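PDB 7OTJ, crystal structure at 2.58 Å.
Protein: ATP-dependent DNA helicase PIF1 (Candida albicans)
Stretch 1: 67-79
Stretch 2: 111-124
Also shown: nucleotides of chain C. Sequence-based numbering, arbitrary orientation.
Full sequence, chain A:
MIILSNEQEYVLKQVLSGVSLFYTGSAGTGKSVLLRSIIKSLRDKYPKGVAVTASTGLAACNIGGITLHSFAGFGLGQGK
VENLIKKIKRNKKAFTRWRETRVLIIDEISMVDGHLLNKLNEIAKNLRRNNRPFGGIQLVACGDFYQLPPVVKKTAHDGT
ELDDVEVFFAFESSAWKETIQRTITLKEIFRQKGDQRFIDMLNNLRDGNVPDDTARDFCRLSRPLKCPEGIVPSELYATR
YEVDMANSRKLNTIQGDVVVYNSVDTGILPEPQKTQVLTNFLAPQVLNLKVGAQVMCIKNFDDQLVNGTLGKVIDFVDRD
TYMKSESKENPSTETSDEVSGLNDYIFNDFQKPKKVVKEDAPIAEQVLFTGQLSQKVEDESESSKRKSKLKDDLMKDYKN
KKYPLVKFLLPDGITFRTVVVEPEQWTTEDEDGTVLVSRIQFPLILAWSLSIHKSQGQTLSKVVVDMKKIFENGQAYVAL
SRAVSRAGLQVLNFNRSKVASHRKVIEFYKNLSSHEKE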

# COMPACT_ATOMS: atom_id res chain seq x y z
N THR A 67 5.46 6.23 0.16
CA THR A 67 6.21 5.10 0.69
C THR A 67 7.37 5.58 1.56
O THR A 67 7.83 6.72 1.46
CB THR A 67 6.73 4.20 -0.44
OG1 THR A 67 7.78 4.86 -1.15
CG2 THR A 67 5.59 3.85 -1.39
N LEU A 68 7.81 4.69 2.45
CA LEU A 68 9.00 4.98 3.24
C LEU A 68 10.20 5.24 2.35
O LEU A 68 10.96 6.18 2.57
CB LEU A 68 9.27 3.83 4.22
CG LEU A 68 10.39 4.02 5.25
CD1 LEU A 68 10.18 5.31 6.03
CD2 LEU A 68 10.45 2.83 6.19
N HIS A 69 10.39 4.40 1.33
CA HIS A 69 11.52 4.58 0.42
C HIS A 69 11.45 5.92 -0.29
O HIS A 69 12.46 6.63 -0.42
CB HIS A 69 11.58 3.44 -0.60
CG HIS A 69 11.88 2.10 0.01
ND1 HIS A 69 10.91 1.33 0.62
CD2 HIS A 69 13.03 1.40 0.10
CE1 HIS A 69 11.46 0.21 1.06
NE2 HIS A 69 12.74 0.23 0.76
N SER A 70 10.26 6.30 -0.76
CA SER A 70 10.12 7.57 -1.48
C SER A 70 10.42 8.75 -0.57
O SER A 70 11.03 9.74 -1.00
CB SER A 70 8.71 7.68 -2.06
OG SER A 70 8.65 8.70 -3.04
N PHE A 71 10.00 8.67 0.70
CA PHE A 71 10.26 9.76 1.63
C PHE A 71 11.76 9.97 1.84
O PHE A 71 12.23 11.10 1.96
CB PHE A 71 9.59 9.50 2.98
CG PHE A 71 10.17 10.31 4.11
CD1 PHE A 71 9.80 11.63 4.30
CD2 PHE A 71 11.11 9.75 4.97
CE1 PHE A 71 10.34 12.38 5.33
CE2 PHE A 71 11.65 10.50 6.01
CZ PHE A 71 11.26 11.81 6.19
N ALA A 72 12.51 8.87 1.88
CA ALA A 72 13.93 8.96 2.23
C ALA A 72 14.74 9.62 1.13
O ALA A 72 15.66 10.39 1.41
CB ALA A 72 14.47 7.56 2.54
N GLY A 73 14.42 9.33 -0.13
CA GLY A 73 15.31 9.67 -1.21
C GLY A 73 16.28 8.56 -1.56
O GLY A 73 17.22 8.80 -2.32
N PHE A 74 16.04 7.35 -1.06
CA PHE A 74 16.98 6.24 -1.19
C PHE A 74 17.03 5.69 -2.60
O PHE A 74 18.03 5.08 -2.99
CB PHE A 74 16.52 5.07 -0.31
CG PHE A 74 16.97 5.13 1.08
CD1 PHE A 74 17.92 6.04 1.47
CD2 PHE A 74 16.44 4.26 2.01
CE1 PHE A 74 18.34 6.09 2.77
CE2 PHE A 74 16.86 4.30 3.31
CZ PHE A 74 17.80 5.21 3.69
N GLY A 75 15.95 5.84 -3.34
CA GLY A 75 15.71 4.90 -4.41
C GLY A 75 15.33 3.63 -3.69
O GLY A 75 14.40 3.63 -2.88
N LEU A 76 16.13 2.58 -3.85
CA LEU A 76 15.88 1.34 -3.12
C LEU A 76 16.68 1.25 -1.83
O LEU A 76 16.40 0.37 -1.01
CB LEU A 76 16.21 0.13 -4.01
CG LEU A 76 15.29 -0.08 -5.22
CD1 LEU A 76 15.69 -1.31 -6.00
CD2 LEU A 76 13.84 -0.17 -4.77
N GLY A 77 17.64 2.14 -1.62
CA GLY A 77 18.44 2.16 -0.41
C GLY A 77 19.27 0.92 -0.19
O GLY A 77 19.33 0.40 0.93
N GLN A 78 19.95 0.46 -1.24
CA GLN A 78 20.61 -0.84 -1.20
C GLN A 78 22.07 -0.77 -0.80
O GLN A 78 22.57 -1.69 -0.14
CB GLN A 78 20.49 -1.54 -2.56
CG GLN A 78 19.13 -2.16 -2.82
CD GLN A 78 19.11 -3.01 -4.08
OE1 GLN A 78 20.10 -3.07 -4.82
NE2 GLN A 78 17.98 -3.66 -4.33
N GLY A 79 22.78 0.29 -1.18
CA GLY A 79 24.20 0.37 -0.89
C GLY A 79 24.52 0.65 0.57
O GLY A 79 23.72 0.36 1.47
P DT C 4 5.20 -1.55 -3.63
OP1 DT C 4 4.21 -0.52 -3.22
OP2 DT C 4 5.18 -2.11 -5.00
O5' DT C 4 6.65 -0.92 -3.34
C5' DT C 4 6.88 -0.27 -2.11
C4' DT C 4 8.35 0.05 -1.92
O4' DT C 4 9.11 -1.16 -1.74
C3' DT C 4 9.01 0.75 -3.09
O3' DT C 4 8.75 2.13 -3.01
C2' DT C 4 10.48 0.43 -2.85
C1' DT C 4 10.42 -0.97 -2.24
N1 DT C 4 10.74 -2.08 -3.22
C2 DT C 4 11.91 -2.78 -3.06
O2 DT C 4 12.70 -2.55 -2.16
N3 DT C 4 12.13 -3.76 -3.98
C4 DT C 4 11.31 -4.10 -5.04
O4 DT C 4 11.60 -5.00 -5.82
C5 DT C 4 10.10 -3.33 -5.16
C7 DT C 4 9.13 -3.63 -6.27
C6 DT C 4 9.87 -2.37 -4.25
P DT C 5 8.58 3.01 -4.34
OP1 DT C 5 8.15 4.35 -3.87
OP2 DT C 5 7.74 2.28 -5.32
O5' DT C 5 10.07 3.18 -4.88
C5' DT C 5 10.98 4.03 -4.19
C4' DT C 5 11.75 4.92 -5.15
O4' DT C 5 12.71 4.12 -5.88
C3' DT C 5 10.89 5.63 -6.19
O3' DT C 5 11.39 6.95 -6.42
C2' DT C 5 11.04 4.75 -7.44
C1' DT C 5 12.44 4.16 -7.27
N1 DT C 5 12.57 2.78 -7.80
C2 DT C 5 13.54 2.50 -8.73
O2 DT C 5 14.31 3.34 -9.17
N3 DT C 5 13.58 1.20 -9.14
C4 DT C 5 12.77 0.16 -8.72
O4 DT C 5 12.88 -0.98 -9.14
C5 DT C 5 11.77 0.52 -7.73
C7 DT C 5 10.83 -0.52 -7.19
C6 DT C 5 11.73 1.80 -7.32
P DT C 6 10.49 8.24 -6.07
OP1 DT C 6 10.94 8.75 -4.76
OP2 DT C 6 9.06 7.89 -6.25
O5' DT C 6 10.88 9.30 -7.20
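Stretch 2, residues 111-124: MVDGHLLNKLNEIA

A short helix that binds a ligand can be backed by a second helix packed against it. The segment 111-124 of the PIF1 helicase illustrates the principle. Stretch 1 runs as a short helix, 68-72, and then as a looser chain with a type II' turn from Phe-74 to Gly-77. Thr-67 and Ser-70 bind phosphates of the DNA strand, while Leu-68, Ala-72 and Phe-74 point their CA-to-CB bonds toward stretch 2. That second segment is a loop leading into a helix that starts at Gly-114 and continues beyond Ala-124. The two helices run in nearly the same direction, crossing at 22°, but their axes come no closer than 12.0 Å. The side chains fill the space between them, and together the stretches bury 510 Å².

Met-111 makes no contact. Val-112, in extended conformation with phi/psi of -89/125, begins the interface: its CG1 lies 3.7 Å from Leu-68 CD2, and the CA atoms of these two residues are 8.4 Å apart. Asp-113 then serves the helix rather than the contact. As the N-cap residue it accepts a weak bond from the backbone of His-115, with His-115 N 3.3 Å from Asp-113 OD1, and regular i to i+4 bonding follows, beginning with Leu-117 N to Asp-113 O at 3.0 Å. Gly-114 and His-115 stay out of reach of stretch 1.

One turn on, Leu-116 (t, p) points toward stretch 1 and meets both its helix and its loop. Its CD2 approaches His-69 NE2 at 3.5 Å and Leu-68 CD2 at 4.1 Å, whereas its CD1 is 3.7 Å from Phe-74 CE2, at the edge of that ring. The histidine thus touches both partners, since one face of its ring is covered by the sugar of DT4, with His-69 CG 3.6 Å from DT4 C2'.

Leu-117 and Asn-118 make no close contact, but Lys-119 supplies the polar part of the interface. Its side chain starts at m and is otherwise fully extended, carrying the ammonium group to the carbonyls that end stretch 1. Lys-119 NZ donates to Gly-77 O at 2.9 Å and to Gly-79 O at 2.6 Å, tying down a chain segment that has left the helix. Leu-120 follows. Its CA-to-CB bond points sideways, yet the end of the side chain comes nearer: its CD1 lies 3.6 Å from Leu-68 CD2, while its CD2 reaches Ala-72 CB at 3.7 Å and Phe-74 CE2 at 3.5 Å. The small alanine matches a close backbone approach, with Ala-72 CA 7.6 Å from Leu-120 CA.

Asn-121 and Glu-122 are out of reach. Ile-123 closes the contact, its CD1 3.3 Å from Phe-74 CE1 at the ring edge. The spacing 112, 116, 119, 120, 123 is the familiar signature of a helix using one face, here prefaced by a single loop residue.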

# COMPACT_ATOMS: atom_id res chain seq x y z
N MET A 111 6.13 -4.84 7.25
CA MET A 111 6.85 -5.06 6.00
C MET A 111 8.09 -4.19 5.87
O MET A 111 8.72 -4.19 4.81
CB MET A 111 5.92 -4.83 4.80
CG MET A 111 4.99 -6.02 4.49
SD MET A 111 3.87 -5.83 3.07
CE MET A 111 2.69 -4.66 3.70
N VAL A 112 8.44 -3.42 6.90
CA VAL A 112 9.66 -2.61 6.89
C VAL A 112 10.81 -3.44 7.42
O VAL A 112 10.74 -3.97 8.54
CB VAL A 112 9.48 -1.33 7.71
CG1 VAL A 112 10.77 -0.52 7.67
CG2 VAL A 112 8.32 -0.51 7.17
N ASP A 113 11.88 -3.55 6.64
CA ASP A 113 13.04 -4.33 7.04
C ASP A 113 13.84 -3.59 8.11
O ASP A 113 14.04 -2.37 8.04
CB ASP A 113 13.93 -4.62 5.83
CG ASP A 113 15.18 -5.41 6.19
OD1 ASP A 113 15.17 -6.12 7.22
OD2 ASP A 113 16.19 -5.33 5.45
N GLY A 114 14.30 -4.34 9.11
CA GLY A 114 15.09 -3.75 10.18
C GLY A 114 16.42 -3.20 9.71
O GLY A 114 16.96 -2.26 10.30
N HIS A 115 16.99 -3.78 8.65
CA HIS A 115 18.21 -3.22 8.10
C HIS A 115 17.93 -1.89 7.41
O HIS A 115 18.73 -0.96 7.50
CB HIS A 115 18.87 -4.20 7.13
CG HIS A 115 19.27 -5.49 7.76
ND1 HIS A 115 20.20 -5.57 8.77
CD2 HIS A 115 18.87 -6.76 7.52
CE1 HIS A 115 20.36 -6.83 9.13
NE2 HIS A 115 19.56 -7.58 8.39
N LEU A 116 16.78 -1.78 6.75
CA LEU A 116 16.40 -0.49 6.19
C LEU A 116 16.22 0.54 7.29
O LEU A 116 16.66 1.69 7.16
CB LEU A 116 15.11 -0.63 5.38
CG LEU A 116 14.70 0.61 4.59
CD1 LEU A 116 15.59 0.78 3.37
CD2 LEU A 116 13.24 0.53 4.20
N LEU A 117 15.60 0.13 8.40
CA LEU A 117 15.34 1.05 9.49
C LEU A 117 16.63 1.54 10.13
O LEU A 117 16.71 2.69 10.57
CB LEU A 117 14.43 0.38 10.52
CG LEU A 117 13.76 1.35 11.49
CD1 LEU A 117 12.76 2.24 10.75
CD2 LEU A 117 13.11 0.61 12.65
N ASN A 118 17.65 0.67 10.21
CA ASN A 118 18.94 1.07 10.75
C ASN A 118 19.64 2.09 9.85
O ASN A 118 20.29 3.02 10.35
CB ASN A 118 19.83 -0.16 10.96
CG ASN A 118 19.48 -0.94 12.21
OD1 ASN A 118 18.89 -0.40 13.15
ND2 ASN A 118 19.85 -2.22 12.25
N LYS A 119 19.51 1.93 8.53
CA LYS A 119 20.04 2.93 7.61
C LYS A 119 19.30 4.26 7.78
O LYS A 119 19.92 5.32 7.87
CB LYS A 119 19.93 2.44 6.17
CG LYS A 119 20.76 1.21 5.85
CD LYS A 119 20.62 0.81 4.39
CE LYS A 119 21.68 -0.20 3.99
NZ LYS A 119 21.59 -0.54 2.55
N LEU A 120 17.97 4.21 7.83
CA LEU A 120 17.20 5.43 8.05
C LEU A 120 17.62 6.12 9.34
O LEU A 120 17.71 7.35 9.39
CB LEU A 120 15.71 5.11 8.07
CG LEU A 120 15.11 4.70 6.72
CD1 LEU A 120 13.72 4.10 6.90
CD2 LEU A 120 15.07 5.90 5.79
N ASN A 121 17.89 5.33 10.38
CA ASN A 121 18.33 5.91 11.65
C ASN A 121 19.65 6.66 11.49
O ASN A 121 19.76 7.83 11.88
CB ASN A 121 18.47 4.80 12.70
CG ASN A 121 18.64 5.35 14.10
OD1 ASN A 121 18.32 6.52 14.37
ND2 ASN A 121 19.13 4.52 15.01
N GLU A 122 20.65 6.01 10.89
CA GLU A 122 21.95 6.65 10.69
C GLU A 122 21.84 7.86 9.78
O GLU A 122 22.53 8.86 9.99
CB GLU A 122 22.95 5.64 10.12
CG GLU A 122 23.22 4.44 11.04
CD GLU A 122 24.34 3.54 10.55
OE1 GLU A 122 24.50 2.43 11.11
OE2 GLU A 122 25.08 3.93 9.62
N ILE A 123 20.98 7.79 8.76
CA ILE A 123 20.85 8.90 7.83
C ILE A 123 20.18 10.08 8.51
O ILE A 123 20.59 11.24 8.33
CB ILE A 123 20.07 8.46 6.57
CG1 ILE A 123 21.03 7.86 5.54
CG2 ILE A 123 19.32 9.62 5.95
CD1 ILE A 123 20.69 6.47 5.11
N ALA A 124 19.16 9.81 9.33
CA ALA A 124 18.52 10.87 10.10
C ALA A 124 19.54 11.62 10.95
O ALA A 124 19.59 12.86 10.91
CB ALA A 124 17.43 10.26 10.99